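PDB 3IRB: DNA-binding protein from Sulfolobus solfataricus, which is of unknown function but may bind acyl-CoA, combining a zinc ribbon with an OB-fold domain. Local coordinates for residues F36-I45 / I133-R141; L99-L107 / L118-K126. All coordinates share one frame; numbering follows the deposited sequence.

Interaction 1 (F36-I45 / I133-R141). With SO4 (sulfate ion), chain E.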
ATOM      1  N   PHE A  36      -5.824   5.348  -9.558  1.00 17.40           N
ATOM      2  CA  PHE A  36      -5.097   5.166  -8.307  1.00 17.02           C
ATOM      3  C   PHE A  36      -3.982   6.190  -8.138  1.00 15.87           C
ATOM      4  O   PHE A  36      -3.905   6.865  -7.119  1.00 15.41           O
ATOM      5  CB  PHE A  36      -4.539   3.753  -8.197  1.00 15.95           C
ATOM      6  CG  PHE A  36      -3.808   3.514  -6.931  1.00 16.28           C
ATOM      7  CD1 PHE A  36      -4.493   3.434  -5.717  1.00 18.53           C
ATOM      8  CD2 PHE A  36      -2.425   3.387  -6.940  1.00 15.72           C
ATOM      9  CE1 PHE A  36      -3.788   3.235  -4.536  1.00 14.95           C
ATOM     10  CE2 PHE A  36      -1.722   3.175  -5.785  1.00 16.51           C
ATOM     11  CZ  PHE A  36      -2.386   3.113  -4.579  1.00 16.63           C
ATOM     12  N   PHE A  37      -3.083   6.271  -9.115  1.00 17.66           N
ATOM     13  CA  PHE A  37      -1.916   7.162  -8.990  1.00 18.02           C
ATOM     14  C   PHE A  37      -2.293   8.644  -9.051  1.00 19.45           C
ATOM     15  O   PHE A  37      -1.681   9.473  -8.374  1.00 17.71           O
ATOM     16  CB  PHE A  37      -0.822   6.787  -9.999  1.00 20.75           C
ATOM     17  CG  PHE A  37      -0.095   5.535  -9.590  1.00 16.06           C
ATOM     18  CD1 PHE A  37       0.868   5.586  -8.574  1.00 16.62           C
ATOM     19  CD2 PHE A  37      -0.473   4.311 -10.093  1.00 13.92           C
ATOM     20  CE1 PHE A  37       1.473   4.437  -8.136  1.00 23.27           C
ATOM     21  CE2 PHE A  37       0.137   3.169  -9.665  1.00 18.47           C
ATOM     22  CZ  PHE A  37       1.104   3.224  -8.691  1.00 19.21           C
ATOM     23  N   ASN A  38      -3.311   8.978  -9.844  1.00 20.36           N
ATOM     24  CA  ASN A  38      -3.886  10.315  -9.765  1.00 21.72           C
ATOM     25  C   ASN A  38      -4.448  10.625  -8.388  1.00 19.01           C
ATOM     26  O   ASN A  38      -4.275  11.736  -7.885  1.00 18.65           O
ATOM     27  CB  ASN A  38      -4.973  10.517 -10.829  1.00 22.73           C
ATOM     28  CG  ASN A  38      -4.392  10.725 -12.202  1.00 32.20           C
ATOM     29  OD1 ASN A  38      -3.192  10.986 -12.343  1.00 36.47           O
ATOM     30  ND2 ASN A  38      -5.232  10.608 -13.233  1.00 31.75           N
ATOM     31  N   GLY A  39      -5.115   9.653  -7.787  1.00 17.84           N
ATOM     32  CA  GLY A  39      -5.648   9.794  -6.420  1.00 17.94           C
ATOM     33  C   GLY A  39      -4.560  10.108  -5.403  1.00 18.27           C
ATOM     34  O   GLY A  39      -4.733  10.972  -4.544  1.00 18.45           O
ATOM     35  N   LEU A  40      -3.435   9.407  -5.495  1.00 18.04           N
ATOM     36  CA  LEU A  40      -2.304   9.637  -4.581  1.00 18.58           C
ATOM     37  C   LEU A  40      -1.791  11.081  -4.658  1.00 20.31           C
ATOM     38  O   LEU A  40      -1.414  11.685  -3.628  1.00 17.86           O
ATOM     39  CB  LEU A  40      -1.165   8.668  -4.891  1.00 19.68           C
ATOM     40  CG  LEU A  40      -1.366   7.193  -4.549  1.00 19.01           C
ATOM     41  CD1 LEU A  40      -0.096   6.405  -4.876  1.00 18.98           C
ATOM     42  CD2 LEU A  40      -1.825   6.928  -3.106  1.00 17.48           C
ATOM     43  N   LYS A  41      -1.782  11.639  -5.874  1.00 20.26           N
ATOM     44  CA  LYS A  41      -1.420  13.046  -6.071  1.00 22.37           C
ATOM     45  C   LYS A  41      -2.369  13.998  -5.349  1.00 22.73           C
ATOM     46  O   LYS A  41      -1.987  15.113  -5.032  1.00 21.92           O
ATOM     47  CB  LYS A  41      -1.363  13.403  -7.572  1.00 23.76           C
ATOM     48  CG  LYS A  41      -0.248  12.669  -8.371  1.00 27.75           C
ATOM     49  CD  LYS A  41      -0.290  12.996  -9.890  1.00 32.98           C
ATOM     50  N   GLN A  42      -3.592  13.561  -5.068  1.00 22.07           N
ATOM     51  CA  GLN A  42      -4.532  14.387  -4.312  1.00 23.07           C
ATOM     52  C   GLN A  42      -4.663  13.974  -2.833  1.00 20.95           C
ATOM     53  O   GLN A  42      -5.644  14.321  -2.182  1.00 20.88           O
ATOM     54  CB  GLN A  42      -5.908  14.299  -4.974  1.00 23.83           C
ATOM     55  CG  GLN A  42      -5.930  14.730  -6.442  1.00 31.79           C
ATOM     56  CD  GLN A  42      -7.269  14.432  -7.096  1.00 42.81           C
ATOM     57  OE1 GLN A  42      -7.356  13.634  -8.033  1.00 53.82           O
ATOM     58  NE2 GLN A  42      -8.325  15.050  -6.583  1.00 50.78           N
ATOM     59  N   ASN A  43      -3.694  13.221  -2.314  1.00 22.74           N
ATOM     60  CA  ASN A  43      -3.757  12.639  -0.964  1.00 21.72           C
ATOM     61  C   ASN A  43      -4.998  11.769  -0.725  1.00 21.52           C
ATOM     62  O   ASN A  43      -5.612  11.834   0.329  1.00 21.21           O
ATOM     63  CB  ASN A  43      -3.642  13.734   0.104  1.00 23.73           C
ATOM     64  CG  ASN A  43      -2.339  14.504   0.011  1.00 24.96           C
ATOM     65  OD1 ASN A  43      -1.420  14.124  -0.715  1.00 30.42           O
ATOM     66  ND2 ASN A  43      -2.258  15.592   0.744  1.00 43.22           N
ATOM     67  N   LYS A  44      -5.366  10.963  -1.718  1.00 18.31           N
ATOM     68  CA  LYS A  44      -6.461  10.016  -1.562  1.00 17.50           C
ATOM     69  C   LYS A  44      -6.012   8.632  -1.905  1.00 18.84           C
ATOM     70  O   LYS A  44      -5.088   8.454  -2.706  1.00 18.29           O
ATOM     71  CB  LYS A  44      -7.622  10.391  -2.474  1.00 21.39           C
ATOM     72  CG  LYS A  44      -8.192  11.787  -2.181  1.00 25.69           C
ATOM     73  CD  LYS A  44      -9.296  12.140  -3.172  1.00 35.98           C
ATOM     74  CE  LYS A  44      -9.912  13.502  -2.851  1.00 37.81           C
ATOM     75  NZ  LYS A  44     -10.886  13.911  -3.907  1.00 47.29           N
ATOM     76  N   ILE A  45      -6.683   7.656  -1.303  1.00 18.38           N
ATOM     77  CA  ILE A  45      -6.502   6.244  -1.614  1.00 15.67           C
ATOM     78  C   ILE A  45      -7.754   5.835  -2.386  1.00 15.76           C
ATOM     79  O   ILE A  45      -8.876   5.824  -1.822  1.00 17.46           O
ATOM     80  CB  ILE A  45      -6.395   5.396  -0.337  1.00 17.16           C
ATOM     81  CG1 ILE A  45      -5.195   5.858   0.517  1.00 20.59           C
ATOM     82  CG2 ILE A  45      -6.322   3.946  -0.693  1.00 16.61           C
ATOM     83  CD1 ILE A  45      -3.875   5.813  -0.207  1.00 18.30           C
ATOM     84  N   ILE A 133      -1.120   7.782   7.265  1.00 21.24           N
ATOM     85  CA  ILE A 133      -0.305   7.989   6.059  1.00 21.08           C
ATOM     86  C   ILE A 133       0.385   9.340   6.111  1.00 22.66           C
ATOM     87  O   ILE A 133      -0.280  10.363   6.184  1.00 24.12           O
ATOM     88  CB  ILE A 133      -1.163   7.877   4.779  1.00 23.45           C
ATOM     89  CG1 ILE A 133      -1.783   6.480   4.676  1.00 24.80           C
ATOM     90  CG2 ILE A 133      -0.308   8.208   3.547  1.00 22.80           C
ATOM     91  CD1 ILE A 133      -2.986   6.397   3.781  1.00 30.06           C
ATOM     92  N   LEU A 134       1.724   9.335   6.098  1.00 21.61           N
ATOM     93  CA  LEU A 134       2.530  10.555   6.107  1.00 20.35           C
ATOM     94  C   LEU A 134       2.851  11.031   4.691  1.00 21.57           C
ATOM     95  O   LEU A 134       2.957  12.227   4.448  1.00 23.07           O
ATOM     96  CB  LEU A 134       3.838  10.312   6.867  1.00 21.24           C
ATOM     97  CG  LEU A 134       3.703   9.986   8.366  1.00 21.64           C
ATOM     98  CD1 LEU A 134       5.066   9.950   9.026  1.00 23.94           C
ATOM     99  CD2 LEU A 134       2.811  11.037   9.031  1.00 18.96           C
ATOM    100  N   SER A 135       3.034  10.094   3.764  1.00 18.29           N
ATOM    101  CA  SER A 135       3.390  10.435   2.368  1.00 19.68           C
ATOM    102  C   SER A 135       2.647   9.550   1.391  1.00 19.20           C
ATOM    103  O   SER A 135       2.637   8.322   1.549  1.00 19.17           O
ATOM    104  CB  SER A 135       4.902  10.278   2.133  1.00 19.40           C
ATOM    105  OG  SER A 135       5.256  10.459   0.762  1.00 20.44           O
ATOM    106  N   PHE A 136       2.057  10.188   0.382  1.00 18.61           N
ATOM    107  CA  PHE A 136       1.319   9.508  -0.673  1.00 21.00           C
ATOM    108  C   PHE A 136       2.168   9.311  -1.948  1.00 22.85           C
ATOM    109  O   PHE A 136       1.662   8.863  -2.964  1.00 24.32           O
ATOM    110  CB  PHE A 136       0.054  10.329  -0.992  1.00 20.00           C
ATOM    111  CG  PHE A 136      -0.937  10.356   0.137  1.00 16.80           C
ATOM    112  CD1 PHE A 136      -0.794  11.263   1.178  1.00 21.95           C
ATOM    113  CD2 PHE A 136      -2.008   9.482   0.159  1.00 20.84           C
ATOM    114  CE1 PHE A 136      -1.703  11.292   2.235  1.00 25.97           C
ATOM    115  CE2 PHE A 136      -2.920   9.480   1.218  1.00 18.42           C
ATOM    116  CZ  PHE A 136      -2.769  10.411   2.253  1.00 25.29           C
ATOM    117  N   GLN A 137       3.447   9.675  -1.918  1.00 20.48           N
ATOM    118  CA  GLN A 137       4.346   9.286  -3.003  1.00 22.20           C
ATOM    119  C   GLN A 137       4.619   7.801  -2.839  1.00 22.09           C
ATOM    120  O   GLN A 137       4.679   7.303  -1.725  1.00 22.52           O
ATOM    121  CB  GLN A 137       5.630  10.079  -2.932  1.00 23.75           C
ATOM    122  CG  GLN A 137       6.635   9.779  -4.028  1.00 36.64           C
ATOM    123  CD  GLN A 137       7.921  10.610  -3.892  1.00 50.58           C
ATOM    124  OE1 GLN A 137       7.929  11.699  -3.300  1.00 50.10           O
ATOM    125  NE2 GLN A 137       9.016  10.084  -4.438  1.00 51.75           N
ATOM    126  N   TRP A 138       4.758   7.078  -3.939  1.00 22.38           N
ATOM    127  CA  TRP A 138       4.990   5.641  -3.877  1.00 22.94           C
ATOM    128  C   TRP A 138       6.475   5.334  -3.696  1.00 23.55           C
ATOM    129  O   TRP A 138       7.312   5.973  -4.333  1.00 26.41           O
ATOM    130  CB  TRP A 138       4.492   4.999  -5.169  1.00 22.77           C
ATOM    131  CG  TRP A 138       4.529   3.555  -5.149  1.00 18.20           C
ATOM    132  CD1 TRP A 138       5.590   2.759  -5.429  1.00 24.51           C
ATOM    133  CD2 TRP A 138       3.460   2.700  -4.814  1.00 21.40           C
ATOM    134  NE1 TRP A 138       5.238   1.460  -5.294  1.00 21.92           N
ATOM    135  CE2 TRP A 138       3.931   1.393  -4.901  1.00 20.28           C
ATOM    136  CE3 TRP A 138       2.142   2.916  -4.393  1.00 27.04           C
ATOM    137  CZ2 TRP A 138       3.128   0.291  -4.618  1.00 23.18           C
ATOM    138  CZ3 TRP A 138       1.354   1.847  -4.130  1.00 20.83           C
ATOM    139  CH2 TRP A 138       1.849   0.540  -4.216  1.00 23.92           C
ATOM    140  N   PRO A 139       6.824   4.363  -2.831  1.00 24.27           N
ATOM    141  CA  PRO A 139       6.007   3.601  -1.921  1.00 23.57           C
ATOM    142  C   PRO A 139       5.584   4.474  -0.767  1.00 20.30           C
ATOM    143  O   PRO A 139       6.357   5.313  -0.317  1.00 20.69           O
ATOM    144  CB  PRO A 139       6.956   2.508  -1.388  1.00 23.93           C
ATOM    145  CG  PRO A 139       8.156   2.631  -2.077  1.00 25.34           C
ATOM    146  CD  PRO A 139       8.227   3.909  -2.798  1.00 25.50           C
ATOM    147  N   LEU A 140       4.359   4.290  -0.314  1.00 20.08           N
ATOM    148  CA  LEU A 140       3.824   5.100   0.767  1.00 20.33           C
ATOM    149  C   LEU A 140       4.598   4.927   2.087  1.00 19.81           C
ATOM    150  O   LEU A 140       5.204   3.875   2.353  1.00 19.85           O
ATOM    151  CB  LEU A 140       2.350   4.818   0.999  1.00 21.27           C
ATOM    152  CG  LEU A 140       1.374   5.530   0.027  1.00 26.03           C
ATOM    153  CD1 LEU A 140       1.532   4.994  -1.352  1.00 29.26           C
ATOM    154  CD2 LEU A 140      -0.104   5.417   0.456  1.00 30.08           C
ATOM    155  N   ARG A 141       4.566   5.981   2.887  1.00 20.27           N
ATOM    156  CA  ARG A 141       5.114   5.986   4.229  1.00 20.84           C
ATOM    157  C   ARG A 141       3.998   6.238   5.222  1.00 19.17           C
ATOM    158  O   ARG A 141       3.218   7.204   5.086  1.00 18.00           O
ATOM    159  CB  ARG A 141       6.148   7.104   4.441  1.00 21.51           C
ATOM    160  CG  ARG A 141       7.423   7.033   3.608  1.00 29.00           C
ATOM    161  CD  ARG A 141       8.492   8.012   4.187  1.00 27.15           C
ATOM    162  NE  ARG A 141       8.134   9.419   3.984  1.00 29.81           N
ATOM    163  CZ  ARG A 141       7.771  10.279   4.935  1.00 23.10           C
ATOM    164  NH1 ARG A 141       7.696   9.912   6.200  1.00 35.13           N
ATOM    165  NH2 ARG A 141       7.453  11.516   4.609  1.00 27.37           N
TER
HETATM  166  S   SO4 E 205       8.050  12.241   1.121  1.00 42.36           S
HETATM  167  O1  SO4 E 205       7.734  12.926   2.356  1.00 45.15           O
HETATM  168  O2  SO4 E 205       9.147  12.903   0.426  1.00 45.49           O
HETATM  169  O3  SO4 E 205       6.887  12.285   0.236  1.00 45.80           O
HETATM  170  O4  SO4 E 205       8.405  10.834   1.372  1.00 40.18           O
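Asn43 and Ile133 sandwich the Phe136 ring: CA of Asn43 sits over the centre of one face as a CH-pi contact, 3.7 Å from the ring centroid, and CG2 of Ile133 lies over the other. Ile45 CD1 meets the edge of the same ring at CE2. Asn43 is the C-prime residue of a Schellman motif that ends helix 30-41: its positive phi turns the chain so that Lys44 N reaches Gly39 O, while Asn43 N bonds Leu40 O. Gln42 N also bonds Gly39 O, from the opposite face of that carbonyl. The helix end thus docks on the bulged strand and loop of the OB-fold domain, with no direct hydrogen bond between the two segments.

Trp138 gathers the other aromatics. Phe37 turns its edge toward the indole face in an offset edge-to-face pair, planes 63° apart, while Phe36 presents its own edge, CE2 lying 3.7 Å from Trp138 CZ3. With CG anti to the backbone N (chi1 -173°), the indole swings to the helix side, and its NE1 donates to Met20 O of helix 12-28. Leu40 fills the middle, its CD1 touching the indole edge and Leu140 CD1; Ile45 CD1 and Leu140 CD2 meet tip to tip.

Next to Phe136 in the chain, Leu134 N and Ser135 N both bond to Arg141 O, the signature of a classic beta bulge. A sulfate, probably from the crystallisation liquor, is held there by Ser135 OG and by the guanidinium edge of Arg141, where NE reaches O4 at 3.0 Å and NH2 reaches O1 at 2.7 Å.

Interaction 2 (L99-L107 / L118-K126)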
ATOM      1  N   LEU A  99      20.010   1.486  12.977  1.00 21.90           N
ATOM      2  CA  LEU A  99      19.136   2.610  12.748  1.00 23.84           C
ATOM      3  C   LEU A  99      18.594   3.121  14.104  1.00 26.25           C
ATOM      4  O   LEU A  99      18.119   2.328  14.924  1.00 30.29           O
ATOM      5  CB  LEU A  99      17.982   2.170  11.843  1.00 21.47           C
ATOM      6  CG  LEU A  99      18.353   1.730  10.428  1.00 20.28           C
ATOM      7  CD1 LEU A  99      17.145   1.113   9.749  1.00 19.24           C
ATOM      8  CD2 LEU A  99      18.922   2.926   9.601  1.00 20.90           C
ATOM      9  N   ALA A 100      18.635   4.438  14.288  1.00 29.24           N
ATOM     10  CA  ALA A 100      17.937   5.130  15.381  1.00 32.06           C
ATOM     11  C   ALA A 100      16.479   4.669  15.437  1.00 29.97           C
ATOM     12  O   ALA A 100      15.971   4.288  16.479  1.00 32.29           O
ATOM     13  CB  ALA A 100      17.985   6.661  15.142  1.00 33.76           C
ATOM     14  N   GLN A 101      15.815   4.722  14.290  1.00 28.56           N
ATOM     15  CA  GLN A 101      14.453   4.242  14.166  1.00 26.36           C
ATOM     16  C   GLN A 101      14.501   3.134  13.145  1.00 23.58           C
ATOM     17  O   GLN A 101      14.831   3.388  11.992  1.00 18.63           O
ATOM     18  CB  GLN A 101      13.538   5.357  13.666  1.00 27.87           C
ATOM     19  CG  GLN A 101      13.232   6.392  14.730  1.00 39.77           C
ATOM     20  CD  GLN A 101      13.086   7.780  14.150  1.00 49.92           C
ATOM     21  OE1 GLN A 101      12.443   7.977  13.111  1.00 57.36           O
ATOM     22  NE2 GLN A 101      13.695   8.755  14.813  1.00 57.34           N
ATOM     23  N   PRO A 102      14.213   1.903  13.565  1.00 22.70           N
ATOM     24  CA  PRO A 102      14.097   0.814  12.600  1.00 23.02           C
ATOM     25  C   PRO A 102      13.078   1.123  11.527  1.00 20.77           C
ATOM     26  O   PRO A 102      12.088   1.866  11.765  1.00 19.78           O
ATOM     27  CB  PRO A 102      13.585  -0.359  13.443  1.00 21.16           C
ATOM     28  CG  PRO A 102      13.993  -0.051  14.815  1.00 29.84           C
ATOM     29  CD  PRO A 102      14.001   1.443  14.945  1.00 22.85           C
ATOM     30  N   VAL A 103      13.315   0.550  10.352  1.00 18.64           N
ATOM     31  CA  VAL A 103      12.407   0.668   9.227  1.00 16.93           C
ATOM     32  C   VAL A 103      11.562  -0.588   9.176  1.00 16.99           C
ATOM     33  O   VAL A 103      12.071  -1.714   9.298  1.00 20.03           O
ATOM     34  CB  VAL A 103      13.174   0.828   7.912  1.00 16.93           C
ATOM     35  CG1 VAL A 103      12.223   0.705   6.710  1.00 16.60           C
ATOM     36  CG2 VAL A 103      13.923   2.161   7.903  1.00 16.11           C
ATOM     37  N   TYR A 104      10.271  -0.406   9.039  1.00 15.43           N
ATOM     38  CA  TYR A 104       9.377  -1.545   8.932  1.00 14.78           C
ATOM     39  C   TYR A 104       8.876  -1.632   7.500  1.00 16.60           C
ATOM     40  O   TYR A 104       8.536  -0.619   6.910  1.00 17.83           O
ATOM     41  CB  TYR A 104       8.215  -1.380   9.882  1.00 16.82           C
ATOM     42  CG  TYR A 104       8.564  -1.337  11.339  1.00 15.05           C
ATOM     43  CD1 TYR A 104       9.037  -0.159  11.923  1.00 19.13           C
ATOM     44  CD2 TYR A 104       8.393  -2.442  12.154  1.00 20.59           C
ATOM     45  CE1 TYR A 104       9.353  -0.099  13.260  1.00 21.30           C
ATOM     46  CE2 TYR A 104       8.695  -2.374  13.512  1.00 19.13           C
ATOM     47  CZ  TYR A 104       9.192  -1.204  14.041  1.00 21.51           C
ATOM     48  OH  TYR A 104       9.495  -1.107  15.373  1.00 22.26           O
ATOM     49  N   ILE A 105       8.773  -2.843   6.956  1.00 14.36           N
ATOM     50  CA  ILE A 105       8.107  -3.049   5.689  1.00 16.64           C
ATOM     51  C   ILE A 105       6.771  -3.672   6.112  1.00 14.95           C
ATOM     52  O   ILE A 105       6.772  -4.738   6.742  1.00 17.10           O
ATOM     53  CB  ILE A 105       8.889  -4.008   4.760  1.00 16.26           C
ATOM     54  CG1 ILE A 105      10.358  -3.582   4.602  1.00 17.02           C
ATOM     55  CG2 ILE A 105       8.195  -4.111   3.407  1.00 16.60           C
ATOM     56  CD1 ILE A 105      10.609  -2.139   4.039  1.00 17.85           C
ATOM     57  N   ALA A 106       5.671  -2.990   5.829  1.00 15.00           N
ATOM     58  CA  ALA A 106       4.345  -3.419   6.314  1.00 16.87           C
ATOM     59  C   ALA A 106       3.360  -3.620   5.195  1.00 17.28           C
ATOM     60  O   ALA A 106       3.409  -2.908   4.193  1.00 20.52           O
ATOM     61  CB  ALA A 106       3.776  -2.390   7.319  1.00 16.92           C
ATOM     62  N   LEU A 107       2.455  -4.580   5.370  1.00 15.56           N
ATOM     63  CA  LEU A 107       1.227  -4.636   4.574  1.00 16.15           C
ATOM     64  C   LEU A 107       0.154  -3.876   5.304  1.00 14.71           C
ATOM     65  O   LEU A 107      -0.229  -4.223   6.429  1.00 15.80           O
ATOM     66  CB  LEU A 107       0.770  -6.060   4.373  1.00 15.68           C
ATOM     67  CG  LEU A 107      -0.471  -6.193   3.497  1.00 18.65           C
ATOM     68  CD1 LEU A 107      -0.247  -5.570   2.134  1.00 22.21           C
ATOM     69  CD2 LEU A 107      -0.835  -7.689   3.415  1.00 19.27           C
ATOM     70  N   LEU A 118       1.715  -2.199   0.229  1.00 18.56           N
ATOM     71  CA  LEU A 118       3.052  -2.462   0.774  1.00 21.87           C
ATOM     72  C   LEU A 118       3.730  -1.122   1.011  1.00 21.24           C
ATOM     73  O   LEU A 118       3.970  -0.383   0.059  1.00 22.69           O
ATOM     74  CB  LEU A 118       3.845  -3.336  -0.196  1.00 23.92           C
ATOM     75  CG  LEU A 118       5.132  -3.992   0.277  1.00 25.76           C
ATOM     76  CD1 LEU A 118       4.892  -4.894   1.497  1.00 26.98           C
ATOM     77  CD2 LEU A 118       5.732  -4.770  -0.898  1.00 30.66           C
ATOM     78  N   CYS A 119       4.019  -0.828   2.276  1.00 16.45           N
ATOM     79  CA  CYS A 119       4.445   0.478   2.716  1.00 17.07           C
ATOM     80  C   CYS A 119       5.647   0.391   3.615  1.00 19.25           C
ATOM     81  O   CYS A 119       5.922  -0.643   4.229  1.00 18.99           O
ATOM     82  CB  CYS A 119       3.321   1.150   3.543  1.00 20.73           C
ATOM     83  SG  CYS A 119       1.766   1.424   2.716  1.00 26.63           S
ATOM     84  N   TYR A 120       6.355   1.514   3.712  1.00 17.96           N
ATOM     85  CA  TYR A 120       7.260   1.763   4.812  1.00 19.45           C
ATOM     86  C   TYR A 120       6.486   2.258   6.022  1.00 20.02           C
ATOM     87  O   TYR A 120       5.594   3.105   5.890  1.00 21.32           O
ATOM     88  CB  TYR A 120       8.227   2.875   4.436  1.00 20.47           C
ATOM     89  CG  TYR A 120       9.170   2.530   3.333  1.00 20.50           C
ATOM     90  CD1 TYR A 120      10.111   1.508   3.490  1.00 22.91           C
ATOM     91  CD2 TYR A 120       9.154   3.248   2.153  1.00 23.86           C
ATOM     92  CE1 TYR A 120      11.013   1.219   2.471  1.00 25.31           C
ATOM     93  CE2 TYR A 120      10.038   2.978   1.149  1.00 26.24           C
ATOM     94  CZ  TYR A 120      10.961   1.970   1.301  1.00 25.99           C
ATOM     95  OH  TYR A 120      11.834   1.757   0.273  1.00 27.95           O
ATOM     96  N   ALA A 121       6.833   1.740   7.198  1.00 18.99           N
ATOM     97  CA  ALA A 121       6.183   2.141   8.452  1.00 18.34           C
ATOM     98  C   ALA A 121       7.262   2.491   9.461  1.00 17.86           C
ATOM     99  O   ALA A 121       8.335   1.888   9.454  1.00 19.62           O
ATOM    100  CB  ALA A 121       5.267   1.004   8.990  1.00 16.99           C
ATOM    101  N   GLU A 122       6.992   3.485  10.297  1.00 18.62           N
ATOM    102  CA  GLU A 122       7.880   3.831  11.389  1.00 18.58           C
ATOM    103  C   GLU A 122       7.034   4.163  12.619  1.00 18.91           C
ATOM    104  O   GLU A 122       5.850   4.448  12.505  1.00 19.56           O
ATOM    105  CB  GLU A 122       8.865   4.947  11.011  1.00 22.84           C
ATOM    106  CG  GLU A 122       9.914   4.469   9.954  1.00 24.44           C
ATOM    107  CD  GLU A 122      11.160   5.325   9.811  1.00 37.28           C
ATOM    108  OE1 GLU A 122      11.502   6.091  10.744  1.00 38.88           O
ATOM    109  OE2 GLU A 122      11.802   5.220   8.727  1.00 39.60           O
ATOM    110  N   GLY A 123       7.654   4.024  13.791  1.00 17.08           N
ATOM    111  CA  GLY A 123       7.028   4.259  15.057  1.00 18.96           C
ATOM    112  C   GLY A 123       6.893   2.989  15.905  1.00 20.38           C
ATOM    113  O   GLY A 123       7.676   2.044  15.792  1.00 21.02           O
ATOM    114  N   ASN A 124       5.872   2.993  16.747  1.00 20.59           N
ATOM    115  CA  ASN A 124       5.580   1.893  17.674  1.00 20.06           C
ATOM    116  C   ASN A 124       4.730   0.865  16.969  1.00 20.14           C
ATOM    117  O   ASN A 124       3.609   0.574  17.377  1.00 23.55           O
ATOM    118  CB  ASN A 124       4.898   2.436  18.923  1.00 21.58           C
ATOM    119  CG  ASN A 124       5.796   3.324  19.696  1.00 27.47           C
ATOM    120  OD1 ASN A 124       6.985   3.035  19.847  1.00 31.45           O
ATOM    121  ND2 ASN A 124       5.252   4.438  20.192  1.00 40.68           N
ATOM    122  N   VAL A 125       5.293   0.314  15.897  1.00 19.92           N
ATOM    123  CA  VAL A 125       4.580  -0.585  15.012  1.00 18.02           C
ATOM    124  C   VAL A 125       4.264  -1.918  15.723  1.00 19.57           C
ATOM    125  O   VAL A 125       5.127  -2.508  16.355  1.00 21.47           O
ATOM    126  CB  VAL A 125       5.378  -0.863  13.737  1.00 17.19           C
ATOM    127  CG1 VAL A 125       4.668  -1.910  12.844  1.00 19.60           C
ATOM    128  CG2 VAL A 125       5.571   0.446  12.938  1.00 17.37           C
ATOM    129  N   LYS A 126       3.013  -2.345  15.639  1.00 17.50           N
ATOM    130  CA  LYS A 126       2.634  -3.702  16.027  1.00 18.13           C
ATOM    131  C   LYS A 126       1.469  -4.109  15.162  1.00 15.83           C
ATOM    132  O   LYS A 126       0.773  -3.263  14.576  1.00 14.37           O
ATOM    133  CB  LYS A 126       2.319  -3.847  17.533  1.00 20.03           C
ATOM    134  CG  LYS A 126       1.295  -2.911  18.118  1.00 21.95           C
ATOM    135  CD  LYS A 126       1.070  -3.071  19.663  1.00 22.54           C
ATOM    136  CE  LYS A 126       2.186  -2.529  20.504  1.00 29.89           C
ATOM    137  NZ  LYS A 126       1.873  -2.528  21.998  1.00 27.39           N
TER
HETATM  138  O   HOH W   1      10.670   3.094  13.787  1.00 25.61           O
HETATM  139  O   HOH W   2      10.141   1.307  16.511  1.00 29.47           O
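Tyr104 and Ala121 form a hydrogen-bonded pair of the antiparallel hairpin of strands 98-109 and 114-123, part of the OB-fold domain. Four backbone bonds hold this stretch together. Tyr104 N gives to Ala121 O in the carbonyl plane, whereas Ala121 N returns to Tyr104 O from a position tilted 29° from the plane of the Tyr104 carbonyl. The Ala106-Cys119 bonds are straighter, with Ala106 N to Cys119 O at 2.9 Å and an angle of 178° at the hydrogen. CA-H...O contacts, such as Tyr120 CA to Tyr104 O at 3.4 Å, run between them.

Apolar contacts line both sheet faces. On one, Ile105 runs alongside Tyr120 in the same direction, with Ile105 CD1 3.7 Å from Tyr120 CD1; Val103 CG1 meets the same ring, and Leu118 CD1 rests against Ile105 CG2. Helix 12-28 packs on this face through Trp16 and Met20. On the other, the small CB atoms of Ala106 and Ala121 approach each other beside Tyr104.

The Tyr104 ring receives a CH-pi contact from Val125 CB. With CG beside its backbone N (chi1 -63°), the ring lies beside residues 121-123, and Val125 comes over one face, its CB above the centre and 3.7 Å from the ring centroid.

Two waters bridge the strands near Gly123. One joins Pro102 O to Gly123 N; another bonds both Tyr104 OH, at 2.7 Å, and Gly123 O. A serine in place of Tyr104 would probably leave Val125 without its ring partner and this second water without its phenolic anchor. The chemistry implies a change of grip: direct backbone pairing at the centre gives way to water bridges where the strands part near Gly123.

In the fold
From the N terminus, the chain runs through helix 12-28 and helix 30-41, whose end supplies the first half of interaction 1. It then passes through the zinc-ribbon region, with its four-cysteine zinc site, and enters the OB-fold strands. Interaction 2 closes first, as strand 114-123 folds back on strand 98-109 in a local hairpin. Only when the chain reaches 133-141 does interaction 1 close, so the hairpin is nested inside its much longer loop. Their centres lie about 17 Å apart, yet they touch: Leu140 O probably accepts a hydrogen bond from Tyr120 N at 3.0 Å. Interaction 1 joins the helical N-terminal part to the OB-fold domain; interaction 2 joins neighbouring strands within that domain.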